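PDB 6CC2: cell division control protein 45 cdc45 putative from Entamoeba histolytica, which probably acts in chromosomal DNA replication, as other Cdc45 proteins do within the replicative helicase together with the Mcm2-7 ring and GINS. Local coordinates for residues Cys257-Leu262 / Phe272-Ile277; Ala297-Pro302 / Asn319-Lys324. All blocks are in the same frame, centred on the assembly; numbering follows the deposited sequence.

Contact 1: Cys257-Leu262 / Phe272-Ile277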
loop_
_atom_site.group_PDB
_atom_site.type_symbol
_atom_site.label_atom_id
_atom_site.label_comp_id
_atom_site.label_asym_id
_atom_site.label_seq_id
_atom_site.Cartn_x
_atom_site.Cartn_y
_atom_site.Cartn_z
ATOM N N CYS A 257 0.649 -17.973 -9.859
ATOM C CA CYS A 257 -0.699 -17.995 -9.276
ATOM C C CYS A 257 -0.704 -17.088 -8.053
ATOM O O CYS A 257 -0.101 -17.410 -7.023
ATOM C CB CYS A 257 -1.088 -19.427 -8.916
ATOM S SG CYS A 257 -2.763 -19.554 -8.273
ATOM N N GLN A 258 -1.382 -15.951 -8.156
ATOM C CA GLN A 258 -1.150 -14.852 -7.212
ATOM C C GLN A 258 -2.024 -14.983 -5.961
ATOM O O GLN A 258 -2.788 -14.096 -5.599
ATOM C CB GLN A 258 -1.391 -13.512 -7.899
ATOM C CG GLN A 258 -0.450 -13.263 -9.071
ATOM C CD GLN A 258 1.000 -13.282 -8.661
ATOM O OE1 GLN A 258 1.334 -13.246 -7.466
ATOM N NE2 GLN A 258 1.886 -13.319 -9.635
ATOM N N LEU A 259 -1.895 -16.120 -5.302
ATOM C CA LEU A 259 -2.445 -16.273 -3.949
ATOM C C LEU A 259 -1.431 -15.710 -2.961
ATOM O O LEU A 259 -0.219 -15.917 -3.101
ATOM C CB LEU A 259 -2.738 -17.733 -3.639
ATOM C CG LEU A 259 -3.815 -18.399 -4.497
ATOM C CD1 LEU A 259 -3.927 -19.864 -4.106
ATOM C CD2 LEU A 259 -5.164 -17.693 -4.325
HETATM N N MSE A 260 -1.928 -14.969 -1.986
HETATM C CA MSE A 260 -1.060 -14.217 -1.076
HETATM C C MSE A 260 -0.060 -15.080 -0.340
HETATM O O MSE A 260 -0.444 -15.979 0.443
HETATM C CB MSE A 260 -1.953 -13.474 -0.022
HETATM C CG MSE A 260 -1.139 -12.826 1.068
HETATM SE SE MSE A 260 -2.304 -11.804 2.285
HETATM C CE MSE A 260 -3.620 -13.095 2.727
ATOM N N LEU A 261 1.230 -14.831 -0.589
ATOM C CA LEU A 261 2.335 -15.472 0.107
ATOM C C LEU A 261 2.293 -17.001 0.039
ATOM O O LEU A 261 2.827 -17.671 0.912
ATOM C CB LEU A 261 2.395 -15.010 1.571
ATOM C CG LEU A 261 2.819 -13.555 1.747
ATOM C CD1 LEU A 261 2.777 -13.191 3.237
ATOM C CD2 LEU A 261 4.205 -13.306 1.205
ATOM N N LEU A 262 1.696 -17.549 -1.023
ATOM C CA LEU A 262 1.518 -18.992 -1.139
ATOM C C LEU A 262 2.810 -19.767 -0.865
ATOM O O LEU A 262 2.815 -20.716 -0.086
ATOM C CB LEU A 262 0.978 -19.315 -2.528
ATOM C CG LEU A 262 0.758 -20.797 -2.890
ATOM C CD1 LEU A 262 -0.268 -21.414 -1.963
ATOM C CD2 LEU A 262 0.353 -20.966 -4.346
ATOM N N PHE A 272 -7.540 -19.188 1.521
ATOM C CA PHE A 272 -8.632 -18.642 2.332
ATOM C C PHE A 272 -8.452 -17.154 2.601
ATOM O O PHE A 272 -9.442 -16.446 2.790
ATOM C CB PHE A 272 -8.730 -19.413 3.650
ATOM C CG PHE A 272 -10.012 -19.147 4.417
ATOM C CD1 PHE A 272 -11.174 -19.811 4.089
ATOM C CD2 PHE A 272 -10.028 -18.233 5.441
ATOM C CE1 PHE A 272 -12.337 -19.571 4.782
ATOM C CE2 PHE A 272 -11.204 -17.978 6.147
ATOM C CZ PHE A 272 -12.352 -18.653 5.809
ATOM N N HIS A 273 -7.227 -16.653 2.613
ATOM C CA HIS A 273 -6.953 -15.259 2.960
ATOM C C HIS A 273 -6.666 -14.361 1.762
ATOM O O HIS A 273 -6.362 -13.178 1.951
ATOM C CB HIS A 273 -5.798 -15.206 3.951
ATOM C CG HIS A 273 -6.142 -15.808 5.275
ATOM N ND1 HIS A 273 -6.064 -17.167 5.520
ATOM C CD2 HIS A 273 -6.604 -15.247 6.425
ATOM C CE1 HIS A 273 -6.455 -17.412 6.759
ATOM N NE2 HIS A 273 -6.796 -16.270 7.325
ATOM N N THR A 274 -6.750 -14.878 0.544
ATOM C CA THR A 274 -6.625 -14.055 -0.659
ATOM C C THR A 274 -8.001 -13.438 -0.935
ATOM O O THR A 274 -8.942 -14.122 -1.329
ATOM C CB THR A 274 -6.120 -14.880 -1.831
ATOM O OG1 THR A 274 -4.825 -15.437 -1.491
ATOM C CG2 THR A 274 -5.981 -14.019 -3.074
ATOM N N ARG A 275 -8.107 -12.124 -0.708
ATOM C CA ARG A 275 -9.400 -11.511 -0.503
ATOM C C ARG A 275 -10.298 -11.593 -1.725
ATOM O O ARG A 275 -11.497 -11.860 -1.592
ATOM C CB ARG A 275 -9.217 -10.055 -0.058
ATOM C CG ARG A 275 -8.450 -9.986 1.232
ATOM C CD ARG A 275 -8.232 -8.573 1.737
ATOM N NE ARG A 275 -7.319 -8.603 2.873
ATOM C CZ ARG A 275 -6.876 -7.525 3.516
ATOM N NH1 ARG A 275 -7.267 -6.310 3.135
ATOM N NH2 ARG A 275 -6.028 -7.666 4.526
ATOM N N GLU A 276 -9.763 -11.293 -2.904
ATOM C CA GLU A 276 -10.627 -11.282 -4.085
ATOM C C GLU A 276 -11.098 -12.687 -4.418
ATOM O O GLU A 276 -12.239 -12.883 -4.833
ATOM C CB GLU A 276 -9.889 -10.683 -5.290
ATOM C CG GLU A 276 -10.722 -10.749 -6.584
ATOM C CD GLU A 276 -10.071 -10.035 -7.760
ATOM O OE1 GLU A 276 -9.475 -8.954 -7.556
ATOM O OE2 GLU A 276 -10.157 -10.560 -8.891
ATOM N N ILE A 277 -10.233 -13.678 -4.196
ATOM C CA ILE A 277 -10.593 -15.062 -4.520
ATOM C C ILE A 277 -11.578 -15.601 -3.506
ATOM O O ILE A 277 -12.601 -16.193 -3.859
ATOM C CB ILE A 277 -9.307 -15.918 -4.582
ATOM C CG1 ILE A 277 -8.290 -15.271 -5.505
ATOM C CG2 ILE A 277 -9.616 -17.322 -5.015
ATOM C CD1 ILE A 277 -8.788 -14.956 -6.896
#
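T274 sets its side chain against L259 and the backbone of M260 (selenomethionine). Its CB lies 3.9 Å from L259 CD2. One step out, OG1 accepts a hydrogen bond from the backbone N of M260 at 3.0 Å, and the N-H...O angle of 162° shows it to be nearly straight. Chi1 of -60° sets OG1 beside the threonine's own backbone N and anti to its carbonyl carbon. There it also bonds the carbonyl oxygen of S270, four residues back in helix 267-273; a carbonyl can only accept, so the hydroxyl donates to S270. The methyl CG2 fills the other branch, 4.0 Å from L259 CD2 and 4.1 Å from Q258 O. L259, crossing T274 at about a right angle, continues the apolar patch, its CD2 lying 4.1 Å from I277 CG1. Beyond the threonine, M260 O is held by S270 OG, a second tie to the same helix. L259 to L262 form a type II beta turn, closed by L262 N to L259 O at 3.3 Å. The geometry is that of a beta turn clasped by a threonine at a helix-helix junction: T274 occupies the N-cap position of helix 275-281 but makes no capping bond.

Contact 2: Ala297-Pro302 / Asn319-Lys324; sequences ADMGIP and NKFLLK
D298, in the last turn of helix 288-298, meets K324 with its carboxylate at an exposed border of the contact. Its OD2 stands 3.9 Å from K324 NZ, a long salt bridge, and also hydrogen-bonds the hydroxyl of Y328. The lysine bends at chi2 (-65°), which turns CD off the line of CB and CG; farther on, CE comes to 3.2 Å from D298 O, whereas NZ meets that oxygen at too poor an angle for a bond. M299, a selenomethionine, slides past K324 in the opposite direction, with CG 3.8 Å from K324 CB. Farther out it runs beside F321 and points the same way; its SE is 5.5 Å from the ring centroid and 88° off the ring normal, which makes this an edge-on Met-aromatic contact. G300, with phi of 75°, ends the helix in a Schellman motif. K320 runs its chain past the carbonyl oxygens of M299 and G300, NZ 3.6 Å from G300 O. Last, I301 extends to F321 by its CD1, 3.8 Å from F321 CB. The chemistry is therefore graded: M299, I301 and F321 supply an apolar interior, and K324 lays CB and CG against M299. Both ammonium groups lie near a helix C-terminus and probably offset its negative polarity by long, weak electrostatics.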
loop_
_atom_site.group_PDB
_atom_site.type_symbol
_atom_site.label_atom_id
_atom_site.label_comp_id
_atom_site.label_asym_id
_atom_site.label_seq_id
_atom_site.Cartn_x
_atom_site.Cartn_y
_atom_site.Cartn_z
ATOM N N ALA A 297 -11.611 -30.645 -0.926
ATOM C CA ALA A 297 -11.873 -32.036 -1.283
ATOM C C ALA A 297 -12.202 -32.178 -2.763
ATOM O O ALA A 297 -11.828 -33.180 -3.390
ATOM C CB ALA A 297 -13.001 -32.588 -0.420
ATOM N N ASP A 298 -12.894 -31.196 -3.337
ATOM C CA ASP A 298 -13.195 -31.225 -4.760
ATOM C C ASP A 298 -11.931 -31.236 -5.610
ATOM O O ASP A 298 -11.951 -31.745 -6.736
ATOM C CB ASP A 298 -14.049 -30.010 -5.139
ATOM C CG ASP A 298 -14.640 -30.128 -6.536
ATOM O OD1 ASP A 298 -15.723 -30.734 -6.670
ATOM O OD2 ASP A 298 -14.022 -29.621 -7.499
HETATM N N MSE A 299 -10.842 -30.661 -5.108
HETATM C CA MSE A 299 -9.582 -30.650 -5.844
HETATM C C MSE A 299 -8.852 -31.986 -5.728
HETATM O O MSE A 299 -7.858 -32.225 -6.421
HETATM C CB MSE A 299 -8.681 -29.520 -5.342
HETATM C CG MSE A 299 -9.260 -28.160 -5.584
HETATM SE SE MSE A 299 -7.967 -26.760 -5.161
HETATM C CE MSE A 299 -7.741 -27.113 -3.312
ATOM N N GLY A 300 -9.360 -32.853 -4.856
ATOM C CA GLY A 300 -8.715 -34.123 -4.594
ATOM C C GLY A 300 -7.478 -34.023 -3.743
ATOM O O GLY A 300 -6.607 -34.898 -3.818
ATOM N N ILE A 301 -7.371 -32.983 -2.926
ATOM C CA ILE A 301 -6.209 -32.765 -2.072
ATOM C C ILE A 301 -6.622 -33.007 -0.624
ATOM O O ILE A 301 -7.509 -32.310 -0.117
ATOM C CB ILE A 301 -5.647 -31.349 -2.248
ATOM C CG1 ILE A 301 -5.243 -31.120 -3.708
ATOM C CG2 ILE A 301 -4.468 -31.116 -1.313
ATOM C CD1 ILE A 301 -4.889 -29.678 -4.029
ATOM N N PRO A 302 -5.998 -33.944 0.083
ATOM C CA PRO A 302 -6.329 -34.120 1.503
ATOM C C PRO A 302 -5.888 -32.919 2.334
ATOM O O PRO A 302 -4.955 -32.193 1.988
ATOM C CB PRO A 302 -5.569 -35.396 1.902
ATOM C CG PRO A 302 -4.459 -35.508 0.916
ATOM C CD PRO A 302 -4.970 -34.896 -0.378
ATOM N N ASN A 319 0.271 -29.840 -8.775
ATOM C CA ASN A 319 -0.259 -29.966 -10.136
ATOM C C ASN A 319 -1.781 -30.056 -10.110
ATOM O O ASN A 319 -2.461 -29.427 -10.931
ATOM C CB ASN A 319 0.330 -31.185 -10.840
ATOM C CG ASN A 319 1.825 -31.047 -11.135
ATOM O OD1 ASN A 319 2.359 -29.950 -11.215
ATOM N ND2 ASN A 319 2.495 -32.172 -11.297
ATOM N N LYS A 320 -2.336 -30.814 -9.158
ATOM C CA LYS A 320 -3.790 -30.897 -9.017
ATOM C C LYS A 320 -4.387 -29.536 -8.698
ATOM O O LYS A 320 -5.407 -29.137 -9.273
ATOM C CB LYS A 320 -4.178 -31.900 -7.920
ATOM C CG LYS A 320 -4.201 -33.347 -8.360
ATOM C CD LYS A 320 -4.490 -34.283 -7.167
ATOM C CE LYS A 320 -5.554 -35.317 -7.498
ATOM N NZ LYS A 320 -5.363 -36.550 -6.713
ATOM N N PHE A 321 -3.773 -28.818 -7.756
ATOM C CA PHE A 321 -4.262 -27.496 -7.364
ATOM C C PHE A 321 -4.255 -26.540 -8.550
ATOM O O PHE A 321 -5.256 -25.871 -8.833
ATOM C CB PHE A 321 -3.400 -26.977 -6.213
ATOM C CG PHE A 321 -3.336 -25.480 -6.118
ATOM C CD1 PHE A 321 -4.441 -24.740 -5.759
ATOM C CD2 PHE A 321 -2.143 -24.818 -6.385
ATOM C CE1 PHE A 321 -4.362 -23.351 -5.670
ATOM C CE2 PHE A 321 -2.062 -23.439 -6.306
ATOM C CZ PHE A 321 -3.177 -22.708 -5.948
ATOM N N LEU A 322 -3.145 -26.485 -9.281
ATOM C CA LEU A 322 -3.048 -25.569 -10.410
ATOM C C LEU A 322 -4.105 -25.876 -11.466
ATOM O O LEU A 322 -4.766 -24.968 -11.985
ATOM C CB LEU A 322 -1.653 -25.649 -11.025
ATOM C CG LEU A 322 -1.451 -25.014 -12.402
ATOM C CD1 LEU A 322 -1.777 -23.530 -12.381
ATOM C CD2 LEU A 322 -0.021 -25.243 -12.894
ATOM N N LEU A 323 -4.271 -27.148 -11.811
ATOM C CA LEU A 323 -5.241 -27.490 -12.848
ATOM C C LEU A 323 -6.658 -27.166 -12.397
ATOM O O LEU A 323 -7.455 -26.631 -13.175
ATOM C CB LEU A 323 -5.122 -28.965 -13.200
ATOM C CG LEU A 323 -6.057 -29.467 -14.307
ATOM C CD1 LEU A 323 -5.863 -28.641 -15.568
ATOM C CD2 LEU A 323 -5.819 -30.950 -14.594
ATOM N N LYS A 324 -6.991 -27.488 -11.147
ATOM C CA LYS A 324 -8.321 -27.201 -10.633
ATOM C C LYS A 324 -8.578 -25.702 -10.566
ATOM O O LYS A 324 -9.671 -25.244 -10.932
ATOM C CB LYS A 324 -8.488 -27.842 -9.253
ATOM C CG LYS A 324 -8.680 -29.370 -9.300
ATOM C CD LYS A 324 -9.976 -29.718 -9.993
ATOM C CE LYS A 324 -10.509 -31.083 -9.551
ATOM N NZ LYS A 324 -11.798 -31.396 -10.198
#

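Strand 251-257 runs into the first segment of contact 1, which closes a loop holding helix 267-273 and ends at the start of helix 275-281. The chain then continues through helix 288-298 to contact 2, whose loop carries helix 303-306 and returns on helix 315-331. The two loops follow in series, neither nesting nor crossing, and their centres lie about 16 Å apart. F321 bridges them: its CZ is 3.5 Å from L259 CD1 and 3.9 Å from C257 SG, and L262 also packs on its ring. Helix 315-331 thus joins the turn after strand 251-257 to the end of helix 288-298, and L267, within the first loop, touches both I301 and F321 of contact 2.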